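Local structure of alpha-Amylase (2B5D) at residues I82-K87 / E272-Y277; R259-D264 / G288-R293; I265-E270 / R284-I289. The protein belongs to glycoside hydrolase family 57, a family of carbohydrate-active enzymes built on an incomplete beta/alpha barrel, and carries a largely helical C-terminal region. All coordinates share one frame; numbering follows the deposited sequence.

Contact 1: I82-K87 / E272-Y277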
loop_
_atom_site.group_PDB
_atom_site.type_symbol
_atom_site.label_atom_id
_atom_site.label_comp_id
_atom_site.label_asym_id
_atom_site.label_seq_id
_atom_site.Cartn_x
_atom_site.Cartn_y
_atom_site.Cartn_z
ATOM N N ILE A 82 -34.586 1.840 9.522
ATOM C CA ILE A 82 -35.771 1.738 10.420
ATOM C C ILE A 82 -35.982 0.311 10.990
ATOM O O ILE A 82 -36.476 0.137 12.120
ATOM C CB ILE A 82 -37.083 2.168 9.730
ATOM C CG1 ILE A 82 -37.055 3.663 9.389
ATOM C CG2 ILE A 82 -38.308 1.813 10.620
ATOM C CD1 ILE A 82 -38.104 4.103 8.342
ATOM N N GLU A 83 -35.619 -0.694 10.186
ATOM C CA GLU A 83 -35.567 -2.085 10.643
ATOM C C GLU A 83 -34.545 -2.233 11.774
ATOM O O GLU A 83 -34.855 -2.820 12.812
ATOM C CB GLU A 83 -35.237 -3.020 9.477
ATOM C CG GLU A 83 -35.389 -4.516 9.773
ATOM C CD GLU A 83 -34.539 -5.375 8.833
ATOM O OE1 GLU A 83 -35.104 -5.959 7.886
ATOM O OE2 GLU A 83 -33.299 -5.430 9.017
ATOM N N LEU A 84 -33.342 -1.686 11.581
ATOM C CA LEU A 84 -32.314 -1.677 12.632
ATOM C C LEU A 84 -32.793 -0.901 13.847
ATOM O O LEU A 84 -32.498 -1.277 14.988
ATOM C CB LEU A 84 -31.008 -1.057 12.146
ATOM C CG LEU A 84 -29.659 -1.481 12.748
ATOM C CD1 LEU A 84 -28.664 -0.358 12.610
ATOM C CD2 LEU A 84 -29.718 -1.939 14.197
ATOM N N ALA A 85 -33.532 0.174 13.603
ATOM C CA ALA A 85 -34.029 1.005 14.694
ATOM C C ALA A 85 -34.911 0.174 15.616
ATOM O O ALA A 85 -34.759 0.227 16.838
ATOM C CB ALA A 85 -34.786 2.214 14.157
ATOM N N ASN A 86 -35.814 -0.600 15.009
ATOM C CA ASN A 86 -36.682 -1.538 15.730
ATOM C C ASN A 86 -35.978 -2.665 16.504
ATOM O O ASN A 86 -36.281 -2.902 17.687
ATOM C CB ASN A 86 -37.738 -2.096 14.788
ATOM C CG ASN A 86 -39.006 -1.271 14.805
ATOM O OD1 ASN A 86 -39.568 -0.956 13.751
ATOM N ND2 ASN A 86 -39.466 -0.907 16.011
ATOM N N LYS A 87 -35.040 -3.340 15.841
ATOM C CA LYS A 87 -34.158 -4.303 16.488
ATOM C C LYS A 87 -33.517 -3.681 17.720
ATOM O O LYS A 87 -33.222 -4.372 18.704
ATOM C CB LYS A 87 -33.037 -4.715 15.539
ATOM C CG LYS A 87 -33.144 -6.074 14.867
ATOM C CD LYS A 87 -31.743 -6.487 14.405
ATOM C CE LYS A 87 -31.675 -7.892 13.794
ATOM N NZ LYS A 87 -31.797 -7.913 12.298
ATOM N N GLU A 272 -22.561 -10.714 14.941
ATOM C CA GLU A 272 -23.674 -11.496 14.390
ATOM C C GLU A 272 -24.963 -10.688 14.391
ATOM O O GLU A 272 -25.789 -10.812 13.480
ATOM C CB GLU A 272 -23.863 -12.829 15.122
ATOM C CG GLU A 272 -24.338 -13.951 14.173
ATOM C CD GLU A 272 -24.729 -15.233 14.893
ATOM O OE1 GLU A 272 -25.057 -15.163 16.099
ATOM O OE2 GLU A 272 -24.710 -16.306 14.243
ATOM N N TYR A 273 -25.112 -9.856 15.419
ATOM C CA TYR A 273 -26.220 -8.914 15.524
ATOM C C TYR A 273 -26.212 -7.897 14.372
ATOM O O TYR A 273 -27.247 -7.636 13.745
ATOM C CB TYR A 273 -26.139 -8.183 16.867
ATOM C CG TYR A 273 -27.242 -7.180 17.085
ATOM C CD1 TYR A 273 -27.206 -5.919 16.469
ATOM C CD2 TYR A 273 -28.327 -7.482 17.901
ATOM C CE1 TYR A 273 -28.226 -4.994 16.661
ATOM C CE2 TYR A 273 -29.347 -6.561 18.102
ATOM C CZ TYR A 273 -29.288 -5.323 17.481
ATOM O OH TYR A 273 -30.297 -4.419 17.685
ATOM N N ILE A 274 -25.024 -7.360 14.097
ATOM C CA ILE A 274 -24.872 -6.128 13.319
ATOM C C ILE A 274 -24.507 -6.323 11.836
ATOM O O ILE A 274 -24.530 -5.359 11.067
ATOM C CB ILE A 274 -23.883 -5.129 14.040
ATOM C CG1 ILE A 274 -24.136 -3.676 13.597
ATOM C CG2 ILE A 274 -22.411 -5.562 13.892
ATOM C CD1 ILE A 274 -25.503 -3.118 14.000
ATOM N N LYS A 275 -24.243 -7.579 11.454
ATOM C CA LYS A 275 -23.674 -7.980 10.142
ATOM C C LYS A 275 -24.236 -7.320 8.872
ATOM O O LYS A 275 -23.464 -6.827 8.043
ATOM C CB LYS A 275 -23.678 -9.525 10.001
ATOM C CG LYS A 275 -23.221 -10.111 8.619
ATOM C CD LYS A 275 -21.848 -9.584 8.102
ATOM C CE LYS A 275 -20.644 -10.055 8.936
ATOM N NZ LYS A 275 -20.169 -11.426 8.570
ATOM N N ASP A 276 -25.556 -7.327 8.707
ATOM C CA ASP A 276 -26.156 -6.774 7.485
ATOM C C ASP A 276 -26.644 -5.315 7.620
ATOM O O ASP A 276 -27.661 -4.918 7.033
ATOM C CB ASP A 276 -27.252 -7.701 6.945
ATOM C CG ASP A 276 -28.323 -7.985 7.963
ATOM O OD1 ASP A 276 -28.069 -7.774 9.174
ATOM O OD2 ASP A 276 -29.417 -8.421 7.549
ATOM N N TYR A 277 -25.901 -4.529 8.402
ATOM C CA TYR A 277 -26.075 -3.078 8.466
ATOM C C TYR A 277 -24.728 -2.386 8.335
ATOM O O TYR A 277 -24.664 -1.172 8.152
ATOM C CB TYR A 277 -26.785 -2.655 9.748
ATOM C CG TYR A 277 -28.038 -3.445 10.027
ATOM C CD1 TYR A 277 -28.047 -4.445 11.003
ATOM C CD2 TYR A 277 -29.212 -3.216 9.302
ATOM C CE1 TYR A 277 -29.196 -5.185 11.259
ATOM C CE2 TYR A 277 -30.367 -3.954 9.549
ATOM C CZ TYR A 277 -30.346 -4.932 10.527
ATOM O OH TYR A 277 -31.471 -5.663 10.787
#

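Contact 2: R259-D264 / G288-R293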
loop_
_atom_site.group_PDB
_atom_site.type_symbol
_atom_site.label_atom_id
_atom_site.label_comp_id
_atom_site.label_asym_id
_atom_site.label_seq_id
_atom_site.Cartn_x
_atom_site.Cartn_y
_atom_site.Cartn_z
ATOM N N ARG A 259 -23.962 15.125 21.285
ATOM C CA ARG A 259 -23.821 13.760 20.799
ATOM C C ARG A 259 -22.456 13.535 20.154
ATOM O O ARG A 259 -22.017 14.317 19.290
ATOM C CB ARG A 259 -24.975 13.471 19.852
ATOM C CG ARG A 259 -25.219 12.029 19.467
ATOM C CD ARG A 259 -24.969 11.980 17.997
ATOM N NE ARG A 259 -26.031 11.307 17.298
ATOM C CZ ARG A 259 -26.132 11.268 15.974
ATOM N NH1 ARG A 259 -27.134 10.622 15.401
ATOM N NH2 ARG A 259 -25.230 11.876 15.225
ATOM N N GLU A 260 -21.792 12.468 20.600
ATOM C CA GLU A 260 -20.478 12.051 20.120
ATOM C C GLU A 260 -20.583 11.396 18.746
ATOM O O GLU A 260 -21.374 10.473 18.550
ATOM C CB GLU A 260 -19.855 11.090 21.129
ATOM C CG GLU A 260 -18.567 10.426 20.675
ATOM C CD GLU A 260 -17.444 11.420 20.464
ATOM O OE1 GLU A 260 -16.972 11.539 19.316
ATOM O OE2 GLU A 260 -17.045 12.095 21.441
ATOM N N PHE A 261 -19.783 11.871 17.794
ATOM C CA PHE A 261 -19.871 11.398 16.416
ATOM C C PHE A 261 -19.275 9.998 16.267
ATOM O O PHE A 261 -19.866 9.128 15.619
ATOM C CB PHE A 261 -19.194 12.382 15.457
ATOM C CG PHE A 261 -19.377 12.031 14.004
ATOM C CD1 PHE A 261 -20.536 12.385 13.331
ATOM C CD2 PHE A 261 -18.386 11.338 13.310
ATOM C CE1 PHE A 261 -20.709 12.049 12.000
ATOM C CE2 PHE A 261 -18.547 10.998 11.982
ATOM C CZ PHE A 261 -19.702 11.353 11.321
ATOM N N TYR A 262 -18.131 9.793 16.911
ATOM C CA TYR A 262 -17.302 8.603 16.732
ATOM C C TYR A 262 -17.581 7.483 17.728
ATOM O O TYR A 262 -16.650 6.783 18.168
ATOM C CB TYR A 262 -15.816 8.990 16.775
ATOM C CG TYR A 262 -15.445 9.909 15.654
ATOM C CD1 TYR A 262 -15.134 11.247 15.904
ATOM C CD2 TYR A 262 -15.473 9.455 14.328
ATOM C CE1 TYR A 262 -14.814 12.108 14.862
ATOM C CE2 TYR A 262 -15.157 10.301 13.273
ATOM C CZ TYR A 262 -14.821 11.626 13.542
ATOM O OH TYR A 262 -14.498 12.470 12.492
ATOM N N ARG A 263 -18.853 7.339 18.090
ATOM C CA ARG A 263 -19.358 6.145 18.751
ATOM C C ARG A 263 -20.664 5.765 18.112
ATOM O O ARG A 263 -21.594 6.576 18.009
ATOM C CB ARG A 263 -19.514 6.330 20.257
ATOM C CG ARG A 263 -18.188 6.290 20.998
ATOM C CD ARG A 263 -17.741 4.867 21.248
ATOM N NE ARG A 263 -17.429 4.785 22.661
ATOM C CZ ARG A 263 -18.053 4.025 23.544
ATOM N NH1 ARG A 263 -17.691 4.103 24.823
ATOM N NH2 ARG A 263 -19.010 3.186 23.171
ATOM N N ASP A 264 -20.721 4.518 17.675
ATOM C CA ASP A 264 -21.799 4.058 16.831
ATOM C C ASP A 264 -21.925 2.565 17.071
ATOM O O ASP A 264 -20.934 1.905 17.332
ATOM C CB ASP A 264 -21.468 4.377 15.357
ATOM C CG ASP A 264 -22.662 4.234 14.443
ATOM O OD1 ASP A 264 -23.031 3.086 14.130
ATOM O OD2 ASP A 264 -23.221 5.272 14.010
ATOM N N GLY A 288 -25.405 5.323 11.954
ATOM C CA GLY A 288 -26.244 6.502 12.117
ATOM C C GLY A 288 -26.989 6.509 13.429
ATOM O O GLY A 288 -27.557 7.526 13.836
ATOM N N ILE A 289 -27.004 5.365 14.096
ATOM C CA ILE A 289 -27.526 5.326 15.449
ATOM C C ILE A 289 -26.416 5.231 16.495
ATOM O O ILE A 289 -25.668 4.242 16.572
ATOM C CB ILE A 289 -28.787 4.380 15.664
ATOM C CG1 ILE A 289 -28.856 3.860 17.119
ATOM C CG2 ILE A 289 -28.992 3.319 14.537
ATOM C CD1 ILE A 289 -28.312 2.538 17.312
ATOM N N LYS A 290 -26.337 6.315 17.270
ATOM C CA LYS A 290 -25.231 6.630 18.174
ATOM C C LYS A 290 -25.773 7.065 19.541
ATOM O O LYS A 290 -26.683 7.895 19.609
ATOM C CB LYS A 290 -24.392 7.784 17.598
ATOM C CG LYS A 290 -24.139 7.781 16.100
ATOM C CD LYS A 290 -23.010 8.731 15.805
ATOM C CE LYS A 290 -23.019 9.219 14.375
ATOM N NZ LYS A 290 -22.202 8.372 13.481
ATOM N N TYR A 291 -25.192 6.538 20.615
ATOM C CA TYR A 291 -25.762 6.674 21.964
ATOM C C TYR A 291 -24.969 7.488 22.987
ATOM O O TYR A 291 -25.440 7.729 24.073
ATOM C CB TYR A 291 -26.006 5.271 22.543
ATOM C CG TYR A 291 -27.069 4.426 21.833
ATOM C CD1 TYR A 291 -26.762 3.176 21.348
ATOM C CD2 TYR A 291 -28.389 4.877 21.708
ATOM C CE1 TYR A 291 -27.732 2.396 20.716
ATOM C CE2 TYR A 291 -29.375 4.094 21.086
ATOM C CZ TYR A 291 -29.037 2.866 20.608
ATOM O OH TYR A 291 -29.992 2.089 19.999
ATOM N N HIS A 292 -23.765 7.919 22.650
ATOM C CA HIS A 292 -22.920 8.637 23.604
ATOM C C HIS A 292 -22.860 10.138 23.351
ATOM O O HIS A 292 -23.096 10.609 22.222
ATOM C CB HIS A 292 -21.529 8.016 23.634
ATOM C CG HIS A 292 -21.545 6.537 23.924
ATOM N ND1 HIS A 292 -21.960 5.596 22.998
ATOM C CD2 HIS A 292 -21.225 5.846 25.045
ATOM C CE1 HIS A 292 -21.861 4.390 23.529
ATOM N NE2 HIS A 292 -21.413 4.515 24.767
ATOM N N ARG A 293 -22.623 10.880 24.432
ATOM C CA ARG A 293 -22.332 12.291 24.328
ATOM C C ARG A 293 -20.808 12.478 24.401
ATOM O O ARG A 293 -20.092 11.585 24.856
ATOM C CB ARG A 293 -23.048 13.084 25.429
ATOM C CG ARG A 293 -22.789 12.597 26.847
ATOM C CD ARG A 293 -23.681 13.317 27.849
ATOM N NE ARG A 293 -23.238 13.051 29.213
ATOM C CZ ARG A 293 -22.367 13.791 29.899
ATOM N NH1 ARG A 293 -21.821 14.878 29.365
ATOM N NH2 ARG A 293 -22.027 13.425 31.124
HETATM O O HOH W 1 -22.359 8.379 19.924
#

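Contact 3: I265-E270 / R284-I289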
loop_
_atom_site.group_PDB
_atom_site.type_symbol
_atom_site.label_atom_id
_atom_site.label_comp_id
_atom_site.label_asym_id
_atom_site.label_seq_id
_atom_site.Cartn_x
_atom_site.Cartn_y
_atom_site.Cartn_z
ATOM N N ILE A 265 -23.145 2.044 16.994
ATOM C CA ILE A 265 -23.396 0.632 17.305
ATOM C C ILE A 265 -22.767 -0.331 16.295
ATOM O O ILE A 265 -22.681 -1.531 16.551
ATOM C CB ILE A 265 -24.894 0.325 17.460
ATOM C CG1 ILE A 265 -25.632 0.607 16.149
ATOM C CG2 ILE A 265 -25.432 1.099 18.628
ATOM C CD1 ILE A 265 -26.995 -0.006 16.063
ATOM N N GLY A 266 -22.329 0.205 15.159
ATOM C CA GLY A 266 -21.701 -0.585 14.118
ATOM C C GLY A 266 -20.297 -0.958 14.524
ATOM O O GLY A 266 -19.682 -1.798 13.891
ATOM N N PHE A 267 -19.794 -0.327 15.584
ATOM C CA PHE A 267 -18.460 -0.612 16.104
ATOM C C PHE A 267 -18.554 -1.326 17.456
ATOM O O PHE A 267 -17.601 -1.989 17.894
ATOM C CB PHE A 267 -17.651 0.681 16.237
ATOM C CG PHE A 267 -17.292 1.318 14.915
ATOM C CD1 PHE A 267 -18.176 2.192 14.279
ATOM C CD2 PHE A 267 -16.066 1.046 14.303
ATOM C CE1 PHE A 267 -17.844 2.783 13.062
ATOM C CE2 PHE A 267 -15.725 1.638 13.072
ATOM C CZ PHE A 267 -16.618 2.511 12.459
ATOM N N ASP A 268 -19.722 -1.200 18.089
ATOM C CA ASP A 268 -19.950 -1.680 19.449
ATOM C C ASP A 268 -20.786 -2.945 19.518
ATOM O O ASP A 268 -20.452 -3.870 20.256
ATOM C CB ASP A 268 -20.620 -0.594 20.291
ATOM C CG ASP A 268 -19.750 0.632 20.457
ATOM O OD1 ASP A 268 -20.299 1.692 20.846
ATOM O OD2 ASP A 268 -18.526 0.539 20.187
ATOM N N ARG A 269 -21.882 -2.973 18.772
ATOM C CA ARG A 269 -22.774 -4.124 18.805
ATOM C C ARG A 269 -22.049 -5.378 18.281
ATOM O O ARG A 269 -21.155 -5.287 17.428
ATOM C CB ARG A 269 -24.037 -3.847 17.992
ATOM C CG ARG A 269 -25.292 -4.414 18.588
ATOM C CD ARG A 269 -26.150 -3.352 19.263
ATOM N NE ARG A 269 -26.115 -3.445 20.718
ATOM C CZ ARG A 269 -27.043 -2.959 21.544
ATOM N NH1 ARG A 269 -28.119 -2.325 21.091
ATOM N NH2 ARG A 269 -26.892 -3.123 22.849
ATOM N N GLU A 270 -22.433 -6.541 18.807
ATOM C CA GLU A 270 -21.813 -7.821 18.426
ATOM C C GLU A 270 -22.010 -8.130 16.950
ATOM O O GLU A 270 -23.069 -7.866 16.387
ATOM C CB GLU A 270 -22.339 -8.966 19.291
ATOM C CG GLU A 270 -22.175 -8.726 20.790
ATOM C CD GLU A 270 -22.217 -10.022 21.588
ATOM O OE1 GLU A 270 -23.087 -10.157 22.481
ATOM O OE2 GLU A 270 -21.385 -10.912 21.307
ATOM N N ARG A 284 -16.562 -3.055 9.805
ATOM C CA ARG A 284 -17.333 -2.160 10.679
ATOM C C ARG A 284 -17.357 -0.737 10.123
ATOM O O ARG A 284 -16.306 -0.177 9.772
ATOM C CB ARG A 284 -16.716 -2.110 12.087
ATOM C CG ARG A 284 -16.468 -3.451 12.764
ATOM C CD ARG A 284 -17.720 -3.947 13.408
ATOM N NE ARG A 284 -17.472 -4.856 14.522
ATOM C CZ ARG A 284 -18.379 -5.149 15.448
ATOM N NH1 ARG A 284 -19.580 -4.592 15.400
ATOM N NH2 ARG A 284 -18.089 -5.991 16.426
ATOM N N ILE A 285 -18.553 -0.161 10.048
ATOM C CA ILE A 285 -18.744 1.231 9.626
ATOM C C ILE A 285 -19.832 1.859 10.490
ATOM O O ILE A 285 -20.456 1.159 11.293
ATOM C CB ILE A 285 -19.171 1.345 8.134
ATOM C CG1 ILE A 285 -20.516 0.639 7.900
ATOM C CG2 ILE A 285 -18.045 0.869 7.183
ATOM C CD1 ILE A 285 -21.141 0.956 6.571
ATOM N N ASN A 286 -20.054 3.168 10.310
ATOM C CA ASN A 286 -21.114 3.912 11.012
ATOM C C ASN A 286 -22.498 3.562 10.480
ATOM O O ASN A 286 -22.683 3.346 9.272
ATOM C CB ASN A 286 -20.877 5.434 10.950
ATOM C CG ASN A 286 -19.810 5.918 11.949
ATOM O OD1 ASN A 286 -19.161 6.938 11.735
ATOM N ND2 ASN A 286 -19.636 5.191 13.039
ATOM N N THR A 287 -23.457 3.498 11.401
ATOM C CA THR A 287 -24.839 3.132 11.091
ATOM C C THR A 287 -25.746 4.356 11.106
ATOM O O THR A 287 -26.752 4.416 10.390
ATOM C CB THR A 287 -25.400 2.080 12.108
ATOM O OG1 THR A 287 -25.371 2.621 13.435
ATOM C CG2 THR A 287 -24.588 0.799 12.096
ATOM N N GLY A 288 -25.405 5.323 11.954
ATOM C CA GLY A 288 -26.244 6.502 12.117
ATOM C C GLY A 288 -26.989 6.509 13.429
ATOM O O GLY A 288 -27.557 7.526 13.836
ATOM N N ILE A 289 -27.004 5.365 14.096
ATOM C CA ILE A 289 -27.526 5.326 15.449
ATOM C C ILE A 289 -26.416 5.231 16.495
ATOM O O ILE A 289 -25.668 4.242 16.572
ATOM C CB ILE A 289 -28.787 4.380 15.664
ATOM C CG1 ILE A 289 -28.856 3.860 17.119
ATOM C CG2 ILE A 289 -28.992 3.319 14.537
ATOM C CD1 ILE A 289 -28.312 2.538 17.312
#

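Contact 1: I82-K87 / E272-Y277
Tyr277 lays one ring face on Leu84 and points its hydroxyl at Glu83 and Lys87, and it gives up more surface to this contact than any other residue. Leu84 CG sits over the ring's centre, 3.7 Å from its centroid and 10° off the normal, a CH-pi contact of a branched aliphatic carbon with an aromatic face. Leucine suits the place because its methyls spread beyond that face: CD1 lies near Tyr277 CB and CG, while CD2 reaches Tyr273 CE1 at 4.2 Å and Ile274 CD1 at 4.4 Å. On the opposite face of the Tyr277 ring, Asp276 OD1 lies toward the rim.

Both segments belong to the glycoside hydrolase family 57 region. Helix 68-91 here packs against the short helix 271-274 and the residues that follow it, all of which lie in the long excursion between strand 233-236 and helix 309-338.

The phenol oxygen of Tyr277 is held by an acidic and a basic side chain, both near the ring plane. It donates to Glu83 OE2 at 2.6 Å, meeting the carboxylate on its anti side with the two planes 84° apart, and it accepts from Lys87 NZ at 2.7 Å. These two bonds probably hold the ring's rotation. Lys87 reaches the phenol because its chain turns at the last torsion (chi4 94°), bringing NZ back to the hydroxyl. On the way its CD passes over a face of the Tyr273 ring, 4.1 Å from Tyr273 CZ, the two side chains running in opposite directions. Lys80 of the same helix bonds to Asp276 O.

Contact 2: R259-D264 / G288-R293
Arg259 and Arg293 bring their backbones together in a single beta bridge, CA to CA 4.1 Å, beside which Glu260 N donates to His292 O at 2.8 Å. Neither segment forms a regular strand: these are two irregular loops of the long connection between strand 233-236 and helix 309-338 in the family 57 region, and side chains do most of the joining.

Lys290 buries the largest area. Its long aliphatic part crosses the Arg259 side chain at about a right angle, CG over the centre of the guanidinium, whose NH1 is bonded to Tyr106 OH. With chi4 at -92° the chain then bends, and NZ comes to rest over the Phe261 ring, 4.3 Å from the centroid, a cation-pi contact. The same ammonium makes a salt bridge of 3.3 Å with Asp264 OD2 and a weak bond to Phe261 O, so a lysine, with several N-H directions, suits a place where an aromatic face, a carboxylate and a carbonyl converge.

Arg263 is laid obliquely over the His292 ring, planes 42° apart, its CZ offset toward the rim; the guanidinium's strongest polar partner is Asp268. A water joins the two backbones, 2.7 Å from Arg263 O, close to Glu260 O, and accepting from His292 N.

Asp264 stands at the N-cap of the next helix, its OD1 taking Gly266 N and Thr287 OG1. Its other oxygen, OD2, receives Gly288 N at 3.0 Å on the syn lone pair, with an N-H...O angle of 162°.

Contact 3: I265-E270 / R284-I289
Arg284 reaches across to the carbonyls of Gly266 and Arg269, and these hydrogen bonds carry most of the polar contact. NH1 donates to Arg269 O at 2.7 Å, almost straight (169°) and in the guanidinium plane; NH2 adds a weak bond to the same oxygen. NH1 also meets Gly266 O at 3.2 Å, from above that carbonyl's plane. Arginine fits because its flat, multiply donating group can serve two carbonyls at once, and a bend at chi2 (-83°) turns CD in against Gly266 O. Its positive charge, next to backbone oxygens at the end of a short helical turn, is probably stabilised there. At the other end, a weak bond runs from Ile265 N to Ile289 O. Thr287 OG1, placed between the backbone N and the carbonyl carbon, accepts from Ile289 N at 3.3 Å and also bonds to Asp264 OD1, its stronger partner.

Contacts of aromatic and backbone groups form a second set. The Phe267 ring lies with one face over Ile285 N, and Asn286 ND2 stands at its edge, 3.0 Å from CE1, with amide and ring planes 69° apart. Arg284 CB lies 3.9 Å from Phe267 CD2, the two side chains running in opposite directions.

Van der Waals packing and close backbone approach come third. Gly266, having no side chain, lets its CA lie 3.5 Å from Ile285 O in a CA-H...O contact; a side chain at this position would collide with that oxygen. Thr287 CG2 rests 3.8 Å from Gly266 CA, and the Ile265 side chain crosses that of Thr287 at about a right angle, CG1 against OG1.

The whole is a weakly bonded helical turn, about 265-268, seated on a loop that contains an ST turn at Thr287-Ile289, within the family 57 region.

How the contacts relate
Contacts 2 and 3 share Gly288 and Ile289, their centres about 9 Å apart, and contact 3 is as close to contact 1, whereas contacts 1 and 2 lie about 16 Å apart. Contact 3 therefore stands between them. Its joint with contact 2 is polar: Asp264 OD1 to Thr287 OG1 at 2.5 Å and Arg263 NH2 to Asp268 OD1 at 3.0 Å. Toward contact 1 the joint is packing, mostly apolar: Leu84 CD2 is 3.8 Å from Ile265 CD1, with Ile274 CG2 also against Arg284 NH1, at 3.4 Å. Contacts 2 and 3 fold residues 259-293 on themselves, and contact 1 sets them on helix 68-91, whose Leu84 also reaches Ile289.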